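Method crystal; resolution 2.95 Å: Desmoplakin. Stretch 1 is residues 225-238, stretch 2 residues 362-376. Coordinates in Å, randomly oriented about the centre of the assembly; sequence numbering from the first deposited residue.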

# COMPACT_ATOMS: atom_id res chain seq x y z
N LYS A 225 -26.79 32.65 -8.95
CA LYS A 225 -25.91 33.80 -9.04
C LYS A 225 -26.10 34.53 -10.38
O LYS A 225 -25.81 35.73 -10.48
CB LYS A 225 -24.45 33.37 -8.86
CG LYS A 225 -23.45 34.51 -8.86
CD LYS A 225 -22.02 33.99 -8.75
CE LYS A 225 -21.01 35.13 -8.84
NZ LYS A 225 -19.61 34.64 -8.81
N TYR A 226 -26.57 33.81 -11.39
CA TYR A 226 -26.80 34.39 -12.70
C TYR A 226 -28.20 34.08 -13.22
O TYR A 226 -28.41 33.07 -13.88
CB TYR A 226 -25.76 33.89 -13.71
CG TYR A 226 -24.32 34.08 -13.30
CD1 TYR A 226 -23.48 33.00 -13.09
CD2 TYR A 226 -23.80 35.36 -13.11
CE1 TYR A 226 -22.16 33.17 -12.71
CE2 TYR A 226 -22.48 35.54 -12.73
CZ TYR A 226 -21.67 34.45 -12.53
OH TYR A 226 -20.36 34.63 -12.15
N PRO A 227 -29.16 34.96 -12.91
CA PRO A 227 -30.51 34.84 -13.46
C PRO A 227 -30.58 35.52 -14.81
O PRO A 227 -29.87 36.50 -15.04
CB PRO A 227 -31.35 35.61 -12.44
CG PRO A 227 -30.44 36.71 -12.01
CD PRO A 227 -29.04 36.11 -11.99
N CYS A 228 -31.42 35.01 -15.71
CA CYS A 228 -31.51 35.55 -17.05
C CYS A 228 -32.94 35.93 -17.42
O CYS A 228 -33.71 35.09 -17.89
CB CYS A 228 -30.95 34.55 -18.07
SG CYS A 228 -29.25 34.03 -17.75
N ASP A 229 -33.30 37.19 -17.20
CA ASP A 229 -34.61 37.69 -17.60
C ASP A 229 -34.47 38.77 -18.67
O ASP A 229 -33.45 39.45 -18.74
CB ASP A 229 -35.39 38.21 -16.40
CG ASP A 229 -34.66 39.32 -15.67
OD1 ASP A 229 -35.23 40.43 -15.55
OD2 ASP A 229 -33.52 39.09 -15.22
N LYS A 230 -35.51 38.91 -19.48
CA LYS A 230 -35.48 39.81 -20.63
C LYS A 230 -35.47 41.29 -20.24
O LYS A 230 -35.26 42.15 -21.09
CB LYS A 230 -36.69 39.54 -21.52
CG LYS A 230 -36.78 38.11 -22.04
CD LYS A 230 -38.15 37.82 -22.61
CE LYS A 230 -38.58 38.88 -23.61
NZ LYS A 230 -39.93 38.61 -24.15
N ASN A 231 -35.69 41.57 -18.96
CA ASN A 231 -35.84 42.96 -18.52
C ASN A 231 -34.61 43.54 -17.83
O ASN A 231 -34.70 44.55 -17.14
CB ASN A 231 -37.07 43.10 -17.62
CG ASN A 231 -38.37 42.75 -18.35
OD1 ASN A 231 -39.10 41.85 -17.93
ND2 ASN A 231 -38.65 43.46 -19.44
N MET A 232 -33.46 42.91 -18.03
CA MET A 232 -32.21 43.40 -17.46
C MET A 232 -31.60 44.49 -18.33
O MET A 232 -31.57 44.36 -19.55
CB MET A 232 -31.21 42.26 -17.29
CG MET A 232 -31.56 41.27 -16.20
SD MET A 232 -30.32 39.97 -16.01
CE MET A 232 -30.50 39.10 -17.56
N PRO A 233 -31.11 45.56 -17.69
CA PRO A 233 -30.46 46.67 -18.40
C PRO A 233 -29.17 46.23 -19.10
O PRO A 233 -28.56 45.24 -18.70
CB PRO A 233 -30.15 47.66 -17.27
CG PRO A 233 -30.10 46.83 -16.04
CD PRO A 233 -31.15 45.78 -16.24
N LEU A 234 -28.76 46.98 -20.12
CA LEU A 234 -27.61 46.63 -20.94
C LEU A 234 -26.30 46.59 -20.15
O LEU A 234 -25.50 45.67 -20.31
CB LEU A 234 -27.47 47.61 -22.10
CG LEU A 234 -26.29 47.38 -23.05
CD1 LEU A 234 -26.64 46.32 -24.07
CD2 LEU A 234 -25.89 48.67 -23.74
N GLN A 235 -26.09 47.60 -19.31
CA GLN A 235 -24.86 47.69 -18.52
C GLN A 235 -24.70 46.46 -17.63
O GLN A 235 -23.68 45.77 -17.69
CB GLN A 235 -24.86 48.96 -17.68
CG GLN A 235 -23.63 49.13 -16.82
CD GLN A 235 -23.69 50.37 -15.94
OE1 GLN A 235 -24.41 51.32 -16.25
NE2 GLN A 235 -22.96 50.35 -14.84
N HIS A 236 -25.70 46.21 -16.80
CA HIS A 236 -25.69 45.07 -15.89
C HIS A 236 -25.30 43.77 -16.59
O HIS A 236 -24.59 42.94 -16.02
CB HIS A 236 -27.07 44.92 -15.24
CG HIS A 236 -27.27 43.59 -14.57
ND1 HIS A 236 -26.78 43.31 -13.32
CD2 HIS A 236 -27.92 42.48 -14.99
CE1 HIS A 236 -27.11 42.07 -12.99
NE2 HIS A 236 -27.80 41.55 -13.98
N LEU A 237 -25.78 43.58 -17.81
CA LEU A 237 -25.50 42.38 -18.58
C LEU A 237 -24.01 42.22 -18.88
O LEU A 237 -23.41 41.18 -18.60
CB LEU A 237 -26.28 42.38 -19.90
CG LEU A 237 -27.75 41.98 -19.83
CD1 LEU A 237 -28.41 42.17 -21.19
CD2 LEU A 237 -27.88 40.54 -19.36
N LEU A 238 -23.42 43.26 -19.46
CA LEU A 238 -22.02 43.23 -19.86
C LEU A 238 -21.10 42.93 -18.67
O LEU A 238 -20.03 42.34 -18.84
CB LEU A 238 -21.62 44.54 -20.53
CG LEU A 238 -22.45 44.94 -21.75
CD1 LEU A 238 -21.92 46.22 -22.36
CD2 LEU A 238 -22.47 43.82 -22.78
N GLN A 362 -25.43 27.38 -21.49
CA GLN A 362 -26.79 27.86 -21.64
C GLN A 362 -26.92 29.30 -21.13
O GLN A 362 -27.47 30.15 -21.82
CB GLN A 362 -27.78 26.95 -20.92
CG GLN A 362 -29.24 27.18 -21.29
CD GLN A 362 -29.63 26.53 -22.61
OE1 GLN A 362 -29.50 27.13 -23.68
NE2 GLN A 362 -30.11 25.29 -22.54
N LEU A 363 -26.41 29.56 -19.94
CA LEU A 363 -26.45 30.90 -19.36
C LEU A 363 -25.68 31.91 -20.21
O LEU A 363 -26.04 33.08 -20.27
CB LEU A 363 -25.89 30.91 -17.94
CG LEU A 363 -26.58 30.05 -16.88
CD1 LEU A 363 -25.88 30.21 -15.54
CD2 LEU A 363 -28.05 30.41 -16.77
N TYR A 364 -24.61 31.45 -20.84
CA TYR A 364 -23.76 32.33 -21.64
C TYR A 364 -24.52 32.82 -22.86
O TYR A 364 -24.77 34.02 -23.01
CB TYR A 364 -22.50 31.58 -22.07
CG TYR A 364 -21.44 32.46 -22.70
CD1 TYR A 364 -20.75 33.41 -21.95
CD2 TYR A 364 -21.11 32.31 -24.05
CE1 TYR A 364 -19.77 34.20 -22.53
CE2 TYR A 364 -20.13 33.10 -24.63
CZ TYR A 364 -19.47 34.04 -23.87
OH TYR A 364 -18.49 34.83 -24.44
N ILE A 365 -24.87 31.89 -23.74
CA ILE A 365 -25.57 32.23 -24.97
C ILE A 365 -26.88 32.94 -24.68
O ILE A 365 -27.33 33.76 -25.47
CB ILE A 365 -25.84 30.98 -25.83
CG1 ILE A 365 -26.77 30.02 -25.09
CG2 ILE A 365 -24.53 30.29 -26.19
CD1 ILE A 365 -26.87 28.66 -25.75
N ASN A 366 -27.49 32.62 -23.54
CA ASN A 366 -28.71 33.30 -23.12
C ASN A 366 -28.47 34.79 -22.97
O ASN A 366 -29.24 35.60 -23.48
CB ASN A 366 -29.24 32.72 -21.81
CG ASN A 366 -30.22 31.59 -22.02
OD1 ASN A 366 -30.91 31.54 -23.04
ND2 ASN A 366 -30.29 30.67 -21.07
N MET A 367 -27.40 35.15 -22.28
CA MET A 367 -27.07 36.56 -22.08
C MET A 367 -26.51 37.18 -23.36
O MET A 367 -26.86 38.31 -23.70
CB MET A 367 -26.10 36.72 -20.92
CG MET A 367 -26.61 36.09 -19.64
SD MET A 367 -26.00 36.88 -18.14
CE MET A 367 -24.23 36.73 -18.37
N LYS A 368 -25.65 36.45 -24.06
CA LYS A 368 -25.09 36.93 -25.31
C LYS A 368 -26.19 37.33 -26.29
O LYS A 368 -26.03 38.26 -27.09
CB LYS A 368 -24.16 35.89 -25.94
CG LYS A 368 -22.69 36.10 -25.60
CD LYS A 368 -22.15 37.37 -26.25
CE LYS A 368 -21.03 38.01 -25.44
NZ LYS A 368 -19.82 37.15 -25.34
N SER A 369 -27.32 36.63 -26.22
CA SER A 369 -28.44 36.91 -27.10
C SER A 369 -29.25 38.07 -26.56
O SER A 369 -29.88 38.80 -27.32
CB SER A 369 -29.34 35.68 -27.24
OG SER A 369 -30.03 35.41 -26.04
N LEU A 370 -29.25 38.24 -25.24
CA LEU A 370 -29.98 39.35 -24.64
C LEU A 370 -29.24 40.65 -24.90
O LEU A 370 -29.83 41.73 -24.86
CB LEU A 370 -30.16 39.12 -23.14
CG LEU A 370 -31.04 40.17 -22.46
CD1 LEU A 370 -32.43 40.19 -23.10
CD2 LEU A 370 -31.14 39.93 -20.97
N VAL A 371 -27.94 40.54 -25.16
CA VAL A 371 -27.12 41.71 -25.48
C VAL A 371 -27.31 42.12 -26.93
O VAL A 371 -27.38 43.31 -27.24
CB VAL A 371 -25.63 41.46 -25.20
CG1 VAL A 371 -24.81 42.68 -25.58
CG2 VAL A 371 -25.41 41.10 -23.74
N SER A 372 -27.38 41.14 -27.82
CA SER A 372 -27.60 41.42 -29.24
C SER A 372 -28.99 42.00 -29.45
O SER A 372 -29.23 42.74 -30.40
CB SER A 372 -27.41 40.17 -30.09
OG SER A 372 -26.04 39.88 -30.29
N TRP A 373 -29.91 41.64 -28.56
CA TRP A 373 -31.27 42.15 -28.62
C TRP A 373 -31.26 43.65 -28.34
O TRP A 373 -31.83 44.44 -29.09
CB TRP A 373 -32.16 41.43 -27.61
CG TRP A 373 -33.61 41.78 -27.73
CD1 TRP A 373 -34.50 41.30 -28.65
CD2 TRP A 373 -34.36 42.67 -26.88
NE1 TRP A 373 -35.74 41.84 -28.44
CE2 TRP A 373 -35.68 42.68 -27.36
CE3 TRP A 373 -34.03 43.45 -25.77
CZ2 TRP A 373 -36.68 43.46 -26.76
CZ3 TRP A 373 -35.01 44.22 -25.18
CH2 TRP A 373 -36.32 44.21 -25.68
N HIS A 374 -30.59 44.03 -27.26
CA HIS A 374 -30.48 45.44 -26.89
C HIS A 374 -29.75 46.27 -27.93
O HIS A 374 -30.23 47.33 -28.35
CB HIS A 374 -29.82 45.59 -25.52
CG HIS A 374 -30.78 45.47 -24.38
ND1 HIS A 374 -30.60 44.58 -23.35
CD2 HIS A 374 -31.93 46.14 -24.10
CE1 HIS A 374 -31.59 44.70 -22.48
NE2 HIS A 374 -32.41 45.63 -22.92
N TYR A 375 -28.58 45.79 -28.36
CA TYR A 375 -27.82 46.48 -29.40
C TYR A 375 -28.68 46.70 -30.64
O TYR A 375 -28.56 47.71 -31.32
CB TYR A 375 -26.56 45.68 -29.76
CG TYR A 375 -25.44 45.81 -28.76
CD1 TYR A 375 -25.26 46.98 -28.03
CD2 TYR A 375 -24.54 44.77 -28.56
CE1 TYR A 375 -24.23 47.11 -27.11
CE2 TYR A 375 -23.50 44.88 -27.64
CZ TYR A 375 -23.35 46.05 -26.92
OH TYR A 375 -22.32 46.16 -26.01
N CYS A 376 -29.56 45.74 -30.92
CA CYS A 376 -30.48 45.83 -32.05
C CYS A 376 -31.55 46.90 -31.86
O CYS A 376 -31.93 47.59 -32.81
CB CYS A 376 -31.15 44.49 -32.31
SG CYS A 376 -30.17 43.35 -33.30

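Stretch 1 leaves a helix at Tyr226, runs as a loop through a turn, and enters a second helix at Leu234. Stretch 2 is helical throughout. The loop follows the long helix in the same direction as the sequence of stretch 2, so Cys228 lies near Met367, Lys230 near Leu370 and Leu234 near His374. The contact buries 792 Å² in all and is chiefly apolar; no hydrogen bond crosses it.

Tyr226 makes the first contact. Its CB lies 4.1 Å from Leu363 CD1, and its O is 3.9 Å from Leu363 CD2. The end of the ring leads away, and the hydroxyl is hydrogen-bonded elsewhere in the structure. Pro227 points away from the helix.

Cys228 points toward it. Its SG packs 3.9 Å from Leu363 CD2 and 3.8 Å from Met367 CG. A small, weakly polar thiol suits this place, where the loop backbone runs close to the helix.

Asp229 begins a type I turn that ends at Met232. Its charged side chain points away, while its O comes to 3.2 Å from Leu370 CD2. Lys230 covers part of the helix surface: its CA is 3.9 Å from Leu370 CD1, and its NZ is hydrogen-bonded elsewhere in the structure. Asn231 points away and is exposed, as suits a polar residue in a turn.

Met232 starts out sideways, but its long, flexible chain brings CE to 3.6 Å from Leu370 CD2. Its O lies 2.9 Å from His374 CE1, near the plane of the imidazole and at its edge. Pro233 takes the N-cap position before the second helix.

Leu234 also starts sideways, and its end comes nearer. Its CD1 reaches His374 CB at 3.6 Å, Tyr375 CE1 at 4.0 Å and Val371 CG1 at 4.3 Å. Gln235 and His236 take no part.

Leu237 is the knob of the contact. It points toward stretch 2 and sits in a hole formed by Met367, Leu370, Val371 and His374. Its CD1 is 3.5 Å from Leu370 CD2 and 4.1 Å from Val371 CG2, while its CD2 is 4.3 Å from Met367 SD. A branched apolar side chain can touch several walls of such a hole at once.

Leu238 closes the contact. Its CD2 lies 3.8 Å from Val371 CG1, and its CD1 lies 3.7 Å from Tyr375 OH. Here the two helices run roughly antiparallel, at 147°, with their axes 10.1 Å apart at closest approach.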